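Local coordinates for protein solute carrier family 15 member 1 (Mus musculus, PDB 5A9D) that cotransports dipeptides and oligopeptides with protons in the small intestine, the portion described here being its extracellular domain of immunoglobulin-like fold, at residues K94-I99 with L159-Y165. Residues are numbered along the deposited sequence; the frame is centred on the assembly and turned at random.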
ATOM      1  N   LYS A  94       2.703  18.729 -10.139  1.00 59.85           N
ATOM      2  CA  LYS A  94       4.143  18.854 -10.389  1.00 59.17           C
ATOM      3  C   LYS A  94       4.689  19.867  -9.396  1.00 56.87           C
ATOM      4  O   LYS A  94       4.099  20.948  -9.239  1.00 56.79           O
ATOM      5  CB  LYS A  94       4.410  19.318 -11.830  1.00 62.63           C
ATOM      6  CG  LYS A  94       4.532  18.176 -12.829  1.00 85.15           C
ATOM      7  CD  LYS A  94       4.486  18.705 -14.259  1.00 99.45           C
ATOM      8  CE  LYS A  94       4.306  17.608 -15.277  1.00108.26           C
ATOM      9  NZ  LYS A  94       4.232  18.153 -16.656  1.00113.57           N
ATOM     10  N   GLY A  95       5.721  19.449  -8.656  1.00 61.96           N
ATOM     11  CA  GLY A  95       6.366  20.276  -7.645  1.00 58.48           C
ATOM     12  C   GLY A  95       5.925  20.082  -6.216  1.00 53.76           C
ATOM     13  O   GLY A  95       6.576  20.608  -5.305  1.00 52.32           O
ATOM     14  N   GLU A  96       4.817  19.342  -5.995  1.00 44.66           N
ATOM     15  CA  GLU A  96       4.353  19.065  -4.632  1.00 40.87           C
ATOM     16  C   GLU A  96       5.295  18.108  -3.902  1.00 42.68           C
ATOM     17  O   GLU A  96       5.992  17.305  -4.534  1.00 42.19           O
ATOM     18  CB  GLU A  96       2.918  18.531  -4.614  1.00 40.27           C
ATOM     19  CG  GLU A  96       1.892  19.615  -4.897  1.00 49.16           C
ATOM     20  CD  GLU A  96       0.457  19.170  -4.713  1.00 66.86           C
ATOM     21  OE1 GLU A  96       0.091  18.098  -5.248  1.00 62.50           O
ATOM     22  OE2 GLU A  96      -0.298  19.891  -4.021  1.00 72.34           O
ATOM     23  N   ASN A  97       5.330  18.217  -2.577  1.00 38.11           N
ATOM     24  CA  ASN A  97       6.200  17.439  -1.735  1.00 37.16           C
ATOM     25  C   ASN A  97       5.401  16.371  -1.040  1.00 36.71           C
ATOM     26  O   ASN A  97       4.364  16.669  -0.465  1.00 34.02           O
ATOM     27  CB  ASN A  97       6.910  18.362  -0.719  1.00 40.94           C
ATOM     28  CG  ASN A  97       7.700  19.463  -1.419  1.00 68.29           C
ATOM     29  OD1 ASN A  97       8.672  19.213  -2.146  1.00 55.63           O
ATOM     30  ND2 ASN A  97       7.194  20.682  -1.365  1.00 67.88           N
ATOM     31  N   GLY A  98       5.884  15.142  -1.115  1.00 32.79           N
ATOM     32  CA  GLY A  98       5.276  14.006  -0.438  1.00 30.42           C
ATOM     33  C   GLY A  98       5.765  13.971   0.986  1.00 32.45           C
ATOM     34  O   GLY A  98       6.966  14.041   1.221  1.00 31.40           O
ATOM     35  N   ILE A  99       4.852  13.885   1.946  1.00 30.00           N
ATOM     36  CA  ILE A  99       5.232  13.797   3.350  1.00 29.05           C
ATOM     37  C   ILE A  99       4.527  12.604   3.988  1.00 30.63           C
ATOM     38  O   ILE A  99       3.320  12.444   3.837  1.00 28.68           O
ATOM     39  CB  ILE A  99       4.955  15.121   4.133  1.00 32.47           C
ATOM     40  CG1 ILE A  99       5.774  16.306   3.573  1.00 36.66           C
ATOM     41  CG2 ILE A  99       5.191  14.960   5.660  1.00 30.59           C
ATOM     42  CD1 ILE A  99       5.297  17.710   4.086  1.00 45.83           C
ATOM     43  N   LEU A 159      10.062  23.241   2.623  1.00 63.61           N
ATOM     44  CA  LEU A 159       9.806  22.201   1.636  1.00 63.40           C
ATOM     45  C   LEU A 159      10.310  22.636   0.260  1.00 73.00           C
ATOM     46  O   LEU A 159       9.814  23.640  -0.283  1.00 73.96           O
ATOM     47  CB  LEU A 159       8.272  22.025   1.543  1.00 61.62           C
ATOM     48  CG  LEU A 159       7.570  20.845   2.240  1.00 62.68           C
ATOM     49  CD1 LEU A 159       8.089  20.612   3.662  1.00 61.07           C
ATOM     50  CD2 LEU A 159       6.062  21.041   2.216  1.00 59.57           C
ATOM     51  N   ASP A 160      11.295  21.899  -0.303  1.00 71.62           N
ATOM     52  CA  ASP A 160      11.825  22.185  -1.641  1.00 73.87           C
ATOM     53  C   ASP A 160      10.754  21.915  -2.732  1.00 69.97           C
ATOM     54  O   ASP A 160       9.575  22.059  -2.461  1.00 69.59           O
ATOM     55  CB  ASP A 160      13.139  21.415  -1.889  1.00 79.24           C
ATOM     56  CG  ASP A 160      14.298  21.787  -0.962  1.00108.31           C
ATOM     57  OD1 ASP A 160      14.491  23.004  -0.699  1.00113.97           O
ATOM     58  OD2 ASP A 160      15.045  20.866  -0.542  1.00116.87           O
ATOM     59  N   PHE A 161      11.149  21.606  -3.965  1.00 61.87           N
ATOM     60  CA  PHE A 161      10.237  21.359  -5.080  1.00 58.06           C
ATOM     61  C   PHE A 161      10.323  19.889  -5.471  1.00 58.07           C
ATOM     62  O   PHE A 161      11.406  19.390  -5.754  1.00 58.54           O
ATOM     63  CB  PHE A 161      10.620  22.261  -6.276  1.00 63.38           C
ATOM     64  CG  PHE A 161       9.804  22.092  -7.541  1.00 65.84           C
ATOM     65  CD1 PHE A 161      10.057  21.039  -8.420  1.00 68.86           C
ATOM     66  CD2 PHE A 161       8.826  23.019  -7.886  1.00 68.18           C
ATOM     67  CE1 PHE A 161       9.313  20.889  -9.590  1.00 70.26           C
ATOM     68  CE2 PHE A 161       8.119  22.897  -9.086  1.00 72.21           C
ATOM     69  CZ  PHE A 161       8.364  21.826  -9.924  1.00 70.97           C
ATOM     70  N   GLY A 162       9.178  19.208  -5.465  1.00 52.06           N
ATOM     71  CA  GLY A 162       9.056  17.806  -5.847  1.00 50.97           C
ATOM     72  C   GLY A 162       9.735  16.816  -4.917  1.00 56.18           C
ATOM     73  O   GLY A 162      10.014  15.695  -5.329  1.00 57.82           O
ATOM     74  N   SER A 163      10.006  17.194  -3.679  1.00 50.61           N
ATOM     75  CA  SER A 163      10.720  16.310  -2.749  1.00 50.13           C
ATOM     76  C   SER A 163       9.790  15.330  -1.996  1.00 50.27           C
ATOM     77  O   SER A 163       8.572  15.264  -2.244  1.00 49.90           O
ATOM     78  CB  SER A 163      11.550  17.137  -1.776  1.00 54.02           C
ATOM     79  OG  SER A 163      12.430  17.997  -2.479  1.00 75.05           O
ATOM     80  N   ALA A 164      10.385  14.489  -1.169  1.00 43.92           N
ATOM     81  CA  ALA A 164       9.641  13.551  -0.340  1.00 41.37           C
ATOM     82  C   ALA A 164      10.357  13.480   0.980  1.00 45.34           C
ATOM     83  O   ALA A 164      11.587  13.499   0.998  1.00 48.02           O
ATOM     84  CB  ALA A 164       9.564  12.184  -0.987  1.00 42.50           C
ATOM     85  N   TYR A 165       9.600  13.503   2.079  1.00 38.92           N
ATOM     86  CA  TYR A 165      10.151  13.505   3.431  1.00 39.08           C
ATOM     87  C   TYR A 165       9.399  12.555   4.331  1.00 37.39           C
ATOM     88  O   TYR A 165       8.207  12.324   4.141  1.00 33.30           O
ATOM     89  CB  TYR A 165      10.108  14.919   4.057  1.00 43.23           C
ATOM     90  CG  TYR A 165      10.768  16.003   3.230  1.00 52.55           C
ATOM     91  CD1 TYR A 165      12.128  16.268   3.352  1.00 57.90           C
ATOM     92  CD2 TYR A 165      10.031  16.764   2.327  1.00 55.34           C
ATOM     93  CE1 TYR A 165      12.742  17.250   2.579  1.00 62.15           C
ATOM     94  CE2 TYR A 165      10.627  17.762   1.569  1.00 60.19           C
ATOM     95  CZ  TYR A 165      11.985  17.995   1.693  1.00 74.15           C
ATOM     96  OH  TYR A 165      12.563  18.978   0.932  1.00 85.69           O
TER
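Start with Asn97, whose side-chain amide makes two of the five hydrogen bonds between the segments. With chi1 in the m well it reaches into the bend at 159-163: Asn97 OD1 accepts from Ser163 N (2.9 Å) and Asn97 ND2 donates to Asp160 O (3.0 Å), so one side chain ties down the loop entering strand 164-171. Just before it, Gly95 O takes Gly162 N at 3.0 Å, and the t rotamer of Phe161 swings its ring back over Gly95, a CH-pi contact with CA 3.4 Å from the ring centroid. A CB on Gly95 would clash with that ring. Regular parallel pairing follows, Gly98 N to Ser163 O (2.9 Å) and Tyr165 N to Gly98 O (2.8 Å). Ile99 and Tyr165 share one sheet face, where the m,t rotamer of Ile99 places its CD1 3.9 Å from Leu159 CD2. These are the starts of the two central strands of a four-stranded mixed sheet in an immunoglobulin-like fold: strand 125-132 pairs antiparallel with 97-103, and strand 177-184 with 164-171.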